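Local coordinates for protein oligoribonuclease (Colwellia psychrerythraea, PDB 6A4D) that hydrolyses very short RNA, probably as a 3'-to-5' exonuclease of the DEDDh family that trims oligonucleotides to mononucleotides, and here binds a nitrophenyl ester of thymidine monophosphate, at residues T139-A144 with E150-V155; I34-E39 with E169-L174; D15-G20 with H161-A166. The protein carries 1 engineered substitution. All blocks are in the same frame, centred on the assembly; numbering follows the deposited sequence.

Contact 1 of 3, residues T139-A144 with E150-V155. With 9RC (5'-O-[(S)-hydroxy(4-nitrophenoxy)phosphoryl]thymidine), chain C.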
loop_
_atom_site.group_PDB
_atom_site.type_symbol
_atom_site.label_atom_id
_atom_site.label_comp_id
_atom_site.label_asym_id
_atom_site.label_seq_id
_atom_site.Cartn_x
_atom_site.Cartn_y
_atom_site.Cartn_z
ATOM N N THR A 139 3.534 3.204 6.996
ATOM C CA THR A 139 4.795 2.462 6.905
ATOM C C THR A 139 5.803 3.085 7.813
ATOM O O THR A 139 6.524 2.387 8.515
ATOM C CB THR A 139 5.339 2.477 5.459
ATOM O OG1 THR A 139 4.582 1.534 4.689
ATOM C CG2 THR A 139 6.865 2.211 5.352
ATOM N N ILE A 140 5.842 4.407 7.830
ATOM C CA ILE A 140 6.883 5.130 8.591
ATOM C C ILE A 140 6.483 5.042 10.037
ATOM O O ILE A 140 7.324 4.869 10.870
ATOM C CB ILE A 140 7.046 6.614 8.171
ATOM C CG1 ILE A 140 7.382 6.657 6.675
ATOM C CG2 ILE A 140 8.230 7.279 8.930
ATOM C CD1 ILE A 140 6.886 7.918 6.080
ATOM N N LYS A 141 5.184 5.104 10.294
ATOM C CA LYS A 141 4.707 4.799 11.647
ATOM C C LYS A 141 5.121 3.441 12.205
ATOM O O LYS A 141 5.571 3.340 13.354
ATOM C CB LYS A 141 3.203 4.949 11.720
ATOM C CG LYS A 141 2.721 5.157 13.146
ATOM C CD LYS A 141 1.325 4.584 13.317
ATOM C CE LYS A 141 0.317 5.203 12.356
ATOM N NZ LYS A 141 0.065 6.628 12.663
ATOM N N GLU A 142 5.030 2.405 11.385
ATOM C CA GLU A 142 5.493 1.105 11.823
ATOM C C GLU A 142 7.014 1.047 12.026
ATOM O O GLU A 142 7.440 0.363 12.945
ATOM C CB GLU A 142 5.024 0.027 10.903
ATOM C CG GLU A 142 3.478 -0.189 10.922
ATOM C CD GLU A 142 3.000 -0.794 12.260
ATOM O OE1 GLU A 142 3.674 -1.722 12.739
ATOM O OE2 GLU A 142 1.990 -0.306 12.849
ATOM N N LEU A 143 7.824 1.736 11.204
ATOM C CA LEU A 143 9.238 1.835 11.471
ATOM C C LEU A 143 9.509 2.598 12.746
ATOM O O LEU A 143 10.386 2.216 13.522
ATOM C CB LEU A 143 10.043 2.359 10.286
ATOM C CG LEU A 143 9.896 1.452 9.035
ATOM C CD1 LEU A 143 10.387 2.085 7.767
ATOM C CD2 LEU A 143 10.551 0.087 9.178
ATOM N N ALA A 144 8.768 3.681 12.983
ATOM C CA ALA A 144 9.028 4.492 14.187
ATOM C C ALA A 144 8.707 3.685 15.464
ATOM O O ALA A 144 9.519 3.697 16.428
ATOM C CB ALA A 144 8.223 5.760 14.174
ATOM N N GLU A 150 9.789 7.027 20.557
ATOM C CA GLU A 150 9.571 8.340 21.127
ATOM C C GLU A 150 9.159 9.454 20.194
ATOM O O GLU A 150 8.524 10.414 20.631
ATOM C CB GLU A 150 10.790 8.797 21.896
ATOM C CG GLU A 150 10.317 9.614 23.091
ATOM C CD GLU A 150 11.262 9.570 24.286
ATOM O OE1 GLU A 150 11.137 10.506 25.123
ATOM O OE2 GLU A 150 12.099 8.635 24.351
ATOM N N VAL A 151 9.508 9.336 18.911
ATOM C CA VAL A 151 9.007 10.267 17.926
ATOM C C VAL A 151 7.471 10.312 17.949
ATOM O O VAL A 151 6.909 11.331 17.651
ATOM C CB VAL A 151 9.509 9.874 16.516
ATOM C CG1 VAL A 151 8.765 10.598 15.420
ATOM C CG2 VAL A 151 11.003 10.130 16.394
ATOM N N LEU A 152 6.798 9.219 18.290
ATOM C CA LEU A 152 5.351 9.167 18.190
ATOM C C LEU A 152 4.633 10.120 19.145
ATOM O O LEU A 152 3.446 10.448 18.928
ATOM C CB LEU A 152 4.893 7.725 18.424
ATOM C CG LEU A 152 5.377 6.661 17.424
ATOM C CD1 LEU A 152 4.812 5.316 17.783
ATOM C CD2 LEU A 152 4.892 6.994 16.023
ATOM N N GLU A 153 5.341 10.579 20.185
ATOM C CA GLU A 153 4.776 11.567 21.111
ATOM C C GLU A 153 4.525 12.870 20.446
ATOM O O GLU A 153 3.650 13.628 20.867
ATOM C CB GLU A 153 5.727 11.909 22.262
ATOM C CG GLU A 153 5.910 10.849 23.295
ATOM C CD GLU A 153 6.544 11.407 24.568
ATOM O OE1 GLU A 153 6.006 12.359 25.193
ATOM O OE2 GLU A 153 7.589 10.859 24.965
ATOM N N SER A 154 5.356 13.175 19.466
ATOM C CA SER A 154 5.219 14.396 18.703
ATOM C C SER A 154 4.186 14.337 17.633
ATOM O O SER A 154 3.767 15.388 17.163
ATOM C CB SER A 154 6.566 14.818 18.121
ATOM O OG SER A 154 7.430 14.975 19.202
ATOM N N VAL A 155 3.779 13.146 17.223
ATOM C CA VAL A 155 2.643 12.994 16.252
ATOM C C VAL A 155 1.364 13.322 16.960
ATOM O O VAL A 155 1.147 12.833 18.054
ATOM C CB VAL A 155 2.575 11.553 15.732
ATOM C CG1 VAL A 155 1.367 11.281 14.846
ATOM C CG2 VAL A 155 3.849 11.233 14.995
HETATM O OAJ 9RC C . -8.032 -1.058 6.393
HETATM C CAE 9RC C . -8.252 -1.221 7.595
HETATM N NAI 9RC C . -8.483 -2.501 8.074
HETATM C CAL 9RC C . -8.727 -2.712 9.437
HETATM O OAS 9RC C . -8.930 -3.872 9.812
HETATM C CAT 9RC C . -8.721 -1.627 10.327
HETATM C CAU 9RC C . -8.946 -1.797 11.704
HETATM C CAF 9RC C . -8.500 -0.360 9.818
HETATM N NAB 9RC C . -8.264 -0.180 8.437
HETATM C CAA 9RC C . -8.042 1.147 7.856
HETATM O OAC 9RC C . -6.785 1.662 8.211
HETATM C CAD 9RC C . -9.028 2.130 8.434
HETATM C CAH 9RC C . -8.423 3.405 8.004
HETATM O OAK 9RC C . -8.965 3.717 6.748
HETATM C CAG 9RC C . -6.947 3.055 7.890
HETATM C CAR 9RC C . -6.216 3.799 8.958
HETATM O OAQ 9RC C . -4.886 3.303 8.931
HETATM P PAP 9RC C . -3.848 3.859 9.981
HETATM O OAO 9RC C . -2.445 3.262 9.480
HETATM O OAN 9RC C . -4.159 3.185 11.263
HETATM O OAM 9RC C . -4.143 5.389 9.851
HETATM C CAV 9RC C . -3.769 6.615 10.389
HETATM C CAW 9RC C . -4.359 7.818 9.853
HETATM C CAY 9RC C . -3.967 9.119 10.334
HETATM C CBA 9RC C . -2.997 9.241 11.378
HETATM N NBB 9RC C . -2.513 10.411 11.942
HETATM O OBD 9RC C . -2.322 10.594 13.551
HETATM O OBC 9RC C . -2.048 11.401 11.106
HETATM C CAZ 9RC C . -2.467 8.042 11.867
HETATM C CAX 9RC C . -2.812 6.749 11.409
#
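K141 and A144 of helix 137-147 meet L152 beside the pocket that receives the nitrophenyl end of a bound thymidine ester, in an exonuclease of the RNase H-like clan. The helix ends a few residues further on, and the chain doubles back through tight turns, in which E153 N donates to E150 O (3.2 Å) and S154 N to V151 O (3.0 Å), so that L152 faces the helix it has just left. One branch of the leucine does the touching: CD2 lies 4.0 Å from A144 CB and, at the same distance, from K141 CG, a methyl set between two residues nearly one helical turn apart. The side chains of K141 and L152 cross at about a right angle, and no hydrogen bond joins the two segments. K141 illustrates how a lysine can serve two environments. Its CG belongs to the apolar patch, whereas the bends at chi3 (-58°) and chi4 (-68°) carry NZ away to the ligand, 3.0 Å from the ring carbon CAZ. There the ammonium group forms a salt bridge with E173 of helix 163-180, a pairing likely to fix its position. V155 CG1 approaches the nitro group more loosely, 4.0 Å from OBD. Helix 163-180 and the chain that follows it flank the contact, with I140 against L174 and Y177 and A144 against F181. Helix 137-147 also meets the second subunit, where I140 packs on L143 and E142 pairs with R133 of that subunit.

Contact 2 of 3, residues I34-E39 with E169-L174. With 9RC (5'-O-[(S)-hydroxy(4-nitrophenoxy)phosphoryl]thymidine), chain C.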
loop_
_atom_site.group_PDB
_atom_site.type_symbol
_atom_site.label_atom_id
_atom_site.label_comp_id
_atom_site.label_asym_id
_atom_site.label_seq_id
_atom_site.Cartn_x
_atom_site.Cartn_y
_atom_site.Cartn_z
ATOM N N ILE A 34 -5.584 16.762 -1.386
ATOM C CA ILE A 34 -4.675 17.901 -1.184
ATOM C C ILE A 34 -3.417 17.648 -1.994
ATOM O O ILE A 34 -2.909 16.542 -2.065
ATOM C CB ILE A 34 -4.388 18.097 0.309
ATOM C CG1 ILE A 34 -5.659 18.617 0.959
ATOM C CG2 ILE A 34 -3.196 19.032 0.532
ATOM C CD1 ILE A 34 -5.563 19.018 2.405
ATOM N N ILE A 35 -2.935 18.691 -2.632
ATOM C CA ILE A 35 -1.673 18.679 -3.331
ATOM C C ILE A 35 -0.644 19.408 -2.479
ATOM O O ILE A 35 -0.929 20.495 -1.999
ATOM C CB ILE A 35 -1.809 19.445 -4.645
ATOM C CG1 ILE A 35 -2.985 18.875 -5.470
ATOM C CG2 ILE A 35 -0.506 19.396 -5.427
ATOM C CD1 ILE A 35 -2.652 17.589 -6.201
ATOM N N THR A 36 0.532 18.815 -2.292
ATOM C CA THR A 36 1.672 19.467 -1.591
ATOM C C THR A 36 2.823 19.444 -2.523
ATOM O O THR A 36 2.812 18.692 -3.479
ATOM C CB THR A 36 2.172 18.733 -0.350
ATOM O OG1 THR A 36 2.715 17.480 -0.733
ATOM C CG2 THR A 36 1.126 18.503 0.645
ATOM N N ASP A 37 3.844 20.256 -2.263
ATOM C CA ASP A 37 5.100 20.086 -3.005
ATOM C C ASP A 37 5.880 18.936 -2.360
ATOM O O ASP A 37 5.464 18.342 -1.329
ATOM C CB ASP A 37 5.948 21.386 -3.021
ATOM C CG ASP A 37 6.350 21.880 -1.621
ATOM O OD1 ASP A 37 6.318 21.069 -0.634
ATOM O OD2 ASP A 37 6.696 23.091 -1.504
ATOM N N SER A 38 7.043 18.655 -2.909
ATOM C CA SER A 38 7.850 17.557 -2.379
ATOM C C SER A 38 8.356 17.830 -0.956
ATOM O O SER A 38 8.775 16.897 -0.274
ATOM C CB SER A 38 9.001 17.248 -3.313
ATOM O OG SER A 38 9.892 18.322 -3.287
ATOM N N GLU A 39 8.318 19.095 -0.517
ATOM C CA GLU A 39 8.765 19.473 0.821
ATOM C C GLU A 39 7.585 19.639 1.766
ATOM O O GLU A 39 7.734 20.166 2.838
ATOM C CB GLU A 39 9.680 20.742 0.750
ATOM C CG GLU A 39 10.977 20.564 -0.073
ATOM C CD GLU A 39 12.091 21.603 0.228
ATOM O OE1 GLU A 39 11.816 22.665 0.828
ATOM O OE2 GLU A 39 13.280 21.387 -0.116
ATOM N N GLU A 169 -3.970 15.918 8.769
ATOM C CA GLU A 169 -3.361 15.052 9.767
ATOM C C GLU A 169 -2.193 14.101 9.326
ATOM O O GLU A 169 -1.247 13.907 10.053
ATOM C CB GLU A 169 -4.457 14.224 10.453
ATOM C CG GLU A 169 -4.831 14.719 11.839
ATOM C CD GLU A 169 -5.842 13.815 12.513
ATOM O OE1 GLU A 169 -6.909 14.356 12.887
ATOM O OE2 GLU A 169 -5.566 12.579 12.652
ATOM N N SER A 170 -2.336 13.454 8.185
ATOM C CA SER A 170 -1.316 12.573 7.632
ATOM C C SER A 170 -0.086 13.383 7.251
ATOM O O SER A 170 1.028 12.967 7.536
ATOM C CB SER A 170 -1.823 11.842 6.360
ATOM O OG SER A 170 -3.129 11.316 6.553
ATOM N N ILE A 171 -0.318 14.508 6.594
ATOM C CA ILE A 171 0.745 15.435 6.132
ATOM C C ILE A 171 1.523 15.873 7.330
ATOM O O ILE A 171 2.778 15.807 7.349
ATOM C CB ILE A 171 0.129 16.648 5.419
ATOM C CG1 ILE A 171 -0.539 16.173 4.108
ATOM C CG2 ILE A 171 1.160 17.750 5.067
ATOM C CD1 ILE A 171 -1.186 17.270 3.311
ATOM N N ALA A 172 0.772 16.252 8.362
ATOM C CA ALA A 172 1.413 16.728 9.565
ATOM C C ALA A 172 2.204 15.619 10.195
ATOM O O ALA A 172 3.287 15.873 10.676
ATOM C CB ALA A 172 0.395 17.326 10.535
ATOM N N GLU A 173 1.686 14.395 10.192
ATOM C CA GLU A 173 2.422 13.279 10.768
ATOM C C GLU A 173 3.784 13.068 10.061
ATOM O O GLU A 173 4.776 12.830 10.695
ATOM C CB GLU A 173 1.610 11.982 10.747
ATOM C CG GLU A 173 2.309 10.780 11.406
ATOM C CD GLU A 173 1.503 9.473 11.252
ATOM O OE1 GLU A 173 0.343 9.531 10.772
ATOM O OE2 GLU A 173 2.046 8.379 11.587
ATOM N N LEU A 174 3.792 13.172 8.751
ATOM C CA LEU A 174 4.966 12.970 7.937
ATOM C C LEU A 174 5.985 14.095 8.130
ATOM O O LEU A 174 7.180 13.840 8.105
ATOM C CB LEU A 174 4.601 12.790 6.458
ATOM C CG LEU A 174 5.769 12.553 5.493
ATOM C CD1 LEU A 174 6.544 11.279 5.786
ATOM C CD2 LEU A 174 5.302 12.565 4.051
HETATM O OAJ 9RC C . -8.032 -1.058 6.393
HETATM C CAE 9RC C . -8.252 -1.221 7.595
HETATM N NAI 9RC C . -8.483 -2.501 8.074
HETATM C CAL 9RC C . -8.727 -2.712 9.437
HETATM O OAS 9RC C . -8.930 -3.872 9.812
HETATM C CAT 9RC C . -8.721 -1.627 10.327
HETATM C CAU 9RC C . -8.946 -1.797 11.704
HETATM C CAF 9RC C . -8.500 -0.360 9.818
HETATM N NAB 9RC C . -8.264 -0.180 8.437
HETATM C CAA 9RC C . -8.042 1.147 7.856
HETATM O OAC 9RC C . -6.785 1.662 8.211
HETATM C CAD 9RC C . -9.028 2.130 8.434
HETATM C CAH 9RC C . -8.423 3.405 8.004
HETATM O OAK 9RC C . -8.965 3.717 6.748
HETATM C CAG 9RC C . -6.947 3.055 7.890
HETATM C CAR 9RC C . -6.216 3.799 8.958
HETATM O OAQ 9RC C . -4.886 3.303 8.931
HETATM P PAP 9RC C . -3.848 3.859 9.981
HETATM O OAO 9RC C . -2.445 3.262 9.480
HETATM O OAN 9RC C . -4.159 3.185 11.263
HETATM O OAM 9RC C . -4.143 5.389 9.851
HETATM C CAV 9RC C . -3.769 6.615 10.389
HETATM C CAW 9RC C . -4.359 7.818 9.853
HETATM C CAY 9RC C . -3.967 9.119 10.334
HETATM C CBA 9RC C . -2.997 9.241 11.378
HETATM N NBB 9RC C . -2.513 10.411 11.942
HETATM O OBD 9RC C . -2.322 10.594 13.551
HETATM O OBC 9RC C . -2.048 11.401 11.106
HETATM C CAZ 9RC C . -2.467 8.042 11.867
HETATM C CAX 9RC C . -2.812 6.749 11.409
#
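I171 sends its side chain from helix 163-180 to I34 and T36 on strand 28-36, a case of a helix packed over the mixed sheet of an RNase H-like exonuclease. From CB the chain leads to CG1, anti to the carbonyl carbon (chi1 -67°), and with chi2 at 180° it runs straight on to CD1, the only side-chain atom of I171 within 4.2 Å of the strand segment. This terminal methyl meets T36 CG2 tip to tip at 3.7 Å and I34 CG2, approached obliquely, at 3.9 Å. W13 of the adjoining strand 11-18 also touches I171, and the three residues of the contact are buried. Elsewhere on the helix surface the pocket begins: E173 OE1 lies 3.1 Å from OBC of the bound nitro group, while the hydrogen bond it accepts comes from N110. T36 divides its work between two chemistries. While CG2 faces the isoleucine, its hydroxyl accepts a bond from the indole N-H of W13, and T36 OG1 itself donates to D37 O at 2.9 Å, lying 32° from the plane of that carbonyl.

Contact 3 of 3, residues D15-G20 with H161-A166. Engineered in segment 161-166: A166 (natural residue Asp). With 9RC (5'-O-[(S)-hydroxy(4-nitrophenoxy)phosphoryl]thymidine), chain D.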
loop_
_atom_site.group_PDB
_atom_site.type_symbol
_atom_site.label_atom_id
_atom_site.label_comp_id
_atom_site.label_asym_id
_atom_site.label_seq_id
_atom_site.Cartn_x
_atom_site.Cartn_y
_atom_site.Cartn_z
ATOM N N ASP A 15 -7.894 11.197 0.939
ATOM C CA ASP A 15 -8.538 10.368 1.923
ATOM C C ASP A 15 -9.947 10.125 1.455
ATOM O O ASP A 15 -10.528 10.980 0.810
ATOM C CB ASP A 15 -8.494 11.030 3.294
ATOM C CG ASP A 15 -9.199 10.199 4.387
ATOM O OD1 ASP A 15 -8.804 9.020 4.573
ATOM O OD2 ASP A 15 -10.146 10.741 5.029
ATOM N N LEU A 16 -10.461 8.935 1.785
ATOM C CA LEU A 16 -11.789 8.482 1.397
ATOM C C LEU A 16 -12.538 8.003 2.624
ATOM O O LEU A 16 -11.948 7.489 3.567
ATOM C CB LEU A 16 -11.692 7.273 0.463
ATOM C CG LEU A 16 -11.187 7.410 -0.970
ATOM C CD1 LEU A 16 -11.526 6.182 -1.808
ATOM C CD2 LEU A 16 -11.720 8.621 -1.677
ATOM N N GLU A 17 -13.859 8.142 2.599
ATOM C CA GLU A 17 -14.714 7.412 3.528
ATOM C C GLU A 17 -15.502 6.440 2.672
ATOM O O GLU A 17 -15.808 6.739 1.501
ATOM C CB GLU A 17 -15.609 8.356 4.322
ATOM C CG GLU A 17 -14.900 9.433 5.158
ATOM C CD GLU A 17 -13.707 8.899 5.937
ATOM O OE1 GLU A 17 -13.860 7.862 6.616
ATOM O OE2 GLU A 17 -12.594 9.477 5.825
ATOM N N MET A 18 -15.776 5.271 3.241
ATOM C CA MET A 18 -16.513 4.221 2.570
ATOM C C MET A 18 -17.612 3.668 3.523
ATOM O O MET A 18 -17.746 4.116 4.654
ATOM C CB MET A 18 -15.543 3.126 2.213
ATOM C CG MET A 18 -14.340 3.579 1.429
ATOM S SD MET A 18 -12.941 4.200 2.405
ATOM C CE MET A 18 -11.594 3.432 1.531
ATOM N N THR A 19 -18.358 2.673 3.068
ATOM C CA THR A 19 -19.439 2.048 3.861
ATOM C C THR A 19 -18.928 0.837 4.566
ATOM O O THR A 19 -19.689 0.133 5.236
ATOM C CB THR A 19 -20.640 1.564 2.979
ATOM O OG1 THR A 19 -20.150 0.773 1.877
ATOM C CG2 THR A 19 -21.375 2.717 2.467
ATOM N N GLY A 20 -17.659 0.541 4.386
ATOM C CA GLY A 20 -17.031 -0.564 5.095
ATOM C C GLY A 20 -15.663 -0.785 4.556
ATOM O O GLY A 20 -15.177 0.032 3.749
ATOM N N HIS A 161 -14.098 13.372 11.577
ATOM C CA HIS A 161 -15.035 14.317 10.925
ATOM C C HIS A 161 -14.722 14.526 9.437
ATOM O O HIS A 161 -15.233 13.812 8.589
ATOM C CB HIS A 161 -15.153 15.665 11.703
ATOM C CG HIS A 161 -16.252 16.577 11.204
ATOM N ND1 HIS A 161 -17.545 16.141 10.993
ATOM C CD2 HIS A 161 -16.260 17.901 10.913
ATOM C CE1 HIS A 161 -18.288 17.147 10.568
ATOM N NE2 HIS A 161 -17.531 18.226 10.514
ATOM N N LEU A 162 -13.830 15.456 9.140
ATOM C CA LEU A 162 -13.606 15.880 7.779
ATOM C C LEU A 162 -12.644 14.880 7.154
ATOM O O LEU A 162 -11.747 14.368 7.838
ATOM C CB LEU A 162 -13.031 17.306 7.740
ATOM C CG LEU A 162 -13.741 18.392 8.582
ATOM C CD1 LEU A 162 -13.193 18.494 10.012
ATOM C CD2 LEU A 162 -13.695 19.744 7.860
ATOM N N ALA A 163 -12.872 14.556 5.883
ATOM C CA ALA A 163 -11.863 13.872 5.088
ATOM C C ALA A 163 -10.679 14.821 4.884
ATOM O O ALA A 163 -9.542 14.345 4.910
ATOM C CB ALA A 163 -12.409 13.372 3.759
ATOM N N LEU A 164 -10.927 16.136 4.728
ATOM C CA LEU A 164 -9.832 17.100 4.562
ATOM C C LEU A 164 -8.900 17.133 5.755
ATOM O O LEU A 164 -7.689 17.333 5.588
ATOM C CB LEU A 164 -10.299 18.532 4.328
ATOM C CG LEU A 164 -10.427 19.110 2.916
ATOM C CD1 LEU A 164 -10.661 20.613 3.019
ATOM C CD2 LEU A 164 -9.244 18.897 2.001
ATOM N N ASP A 165 -9.468 16.967 6.943
ATOM C CA ASP A 165 -8.696 17.046 8.169
ATOM C C ASP A 165 -8.010 15.732 8.468
ATOM O O ASP A 165 -7.007 15.735 9.126
ATOM C CB ASP A 165 -9.557 17.494 9.366
ATOM C CG ASP A 165 -9.646 19.007 9.475
ATOM O OD1 ASP A 165 -8.791 19.626 10.146
ATOM O OD2 ASP A 165 -10.558 19.590 8.876
ATOM N N ALA A 166 -8.562 14.606 8.034
ATOM C CA ALA A 166 -7.791 13.389 8.062
ATOM C C ALA A 166 -6.484 13.544 7.210
ATOM O O ALA A 166 -5.426 13.164 7.670
ATOM C CB ALA A 166 -8.634 12.227 7.602
HETATM O OAJ 9RC D . -15.903 0.170 8.487
HETATM C CAE 9RC D . -14.922 0.584 9.103
HETATM N NAI 9RC D . -14.728 0.161 10.423
HETATM C CAL 9RC D . -13.644 0.593 11.164
HETATM O OAS 9RC D . -13.543 0.219 12.326
HETATM C CAT 9RC D . -12.713 1.451 10.598
HETATM C CAU 9RC D . -11.610 1.897 11.348
HETATM C CAF 9RC D . -12.911 1.840 9.282
HETATM N NAB 9RC D . -14.023 1.402 8.524
HETATM C CAA 9RC D . -14.234 1.832 7.093
HETATM O OAC 9RC D . -13.016 2.361 6.558
HETATM C CAD 9RC D . -15.251 2.943 6.950
HETATM C CAH 9RC D . -14.383 4.165 6.907
HETATM O OAK 9RC D . -14.964 5.234 6.185
HETATM C CAG 9RC D . -13.236 3.700 6.122
HETATM C CAR 9RC D . -11.999 4.648 6.341
HETATM O OAQ 9RC D . -11.453 4.633 7.705
HETATM P PAP 9RC D . -11.234 6.027 8.586
HETATM O OAO 9RC D . -10.163 6.901 8.010
HETATM O OAN 9RC D . -12.681 6.696 8.524
HETATM O OAM 9RC D . -11.049 5.724 10.152
HETATM C CAV 9RC D . -9.919 5.798 10.919
HETATM C CAW 9RC D . -9.951 5.001 12.068
HETATM C CAY 9RC D . -8.880 4.984 12.949
HETATM C CBA 9RC D . -7.756 5.769 12.676
HETATM N NBB 9RC D . -6.751 5.729 13.548
HETATM O OBD 9RC D . -5.560 4.886 13.257
HETATM O OBC 9RC D . -6.913 6.505 14.826
HETATM C CAZ 9RC D . -7.705 6.585 11.529
HETATM C CAX 9RC D . -8.787 6.604 10.647
#
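D15 of strand 11-18 sets its carboxylate against A163 and the engineered A166 in the first turn of helix 163-180, beside the site that holds the bound thymidine ester. The Asp-x-Glu pattern of D15 and E17 is consistent with the first acidic motif of the DEDD exonucleases, and A166 stands where the natural chain has an aspartate. D15, its chi1 of 179° putting CG beside its own carbonyl carbon, brings OD2 to 3.3 Å from A166 CB and 3.6 Å from A163 CA. E17, two residues along the strand and pointing the same way, reaches A163 CB with OE2 more distantly, at 4.4 Å. Its main engagement is with the ligand. A bend at chi2 (-44°) turns the carboxylate so that E17 OE1 accepts a bond of 2.9 Å from the sugar hydroxyl OAK, and the phosphate oxygen OAN lies 2.5 Å from the same OE1. OAK is gripped a second time, by M18 N at 3.1 Å through a nearly straight bond (166°), while M18 SD rests near the sugar carbon CAG. Replacing E17 by an alanine removes the carboxylate, which would probably leave OAK without its acceptor and the sugar less firmly set. Further out, backbone bonds to strand 28-36 hold D15 and E17 in the sheet, H69 lies against E17, and K157 and N62 supply further bonds to the ligand. On the helix side, L162 occupies the N-cap position, and A166 N donates to L162 O at 3.2 Å.

In the fold
From the N terminus, the chain first lays down strand 11-18, which opens contact 3, and then strand 28-36, its neighbour in the sheet, which opens contact 2. Contact 1 is short in sequence: 139-144 and 150-155 close a small turn at the end of helix 137-147, nested within both longer loops. Helix 163-180 then closes these in the order they were opened, contact 3 at 161-166 and contact 2 at 169-174, so the two cross. One helix is thereby fastened to two adjacent strands, with I34 packing on L164 between contacts 2 and 3. Contacts 1 and 2 share one ligand and both reach the second subunit; contact 3 borders another ligand.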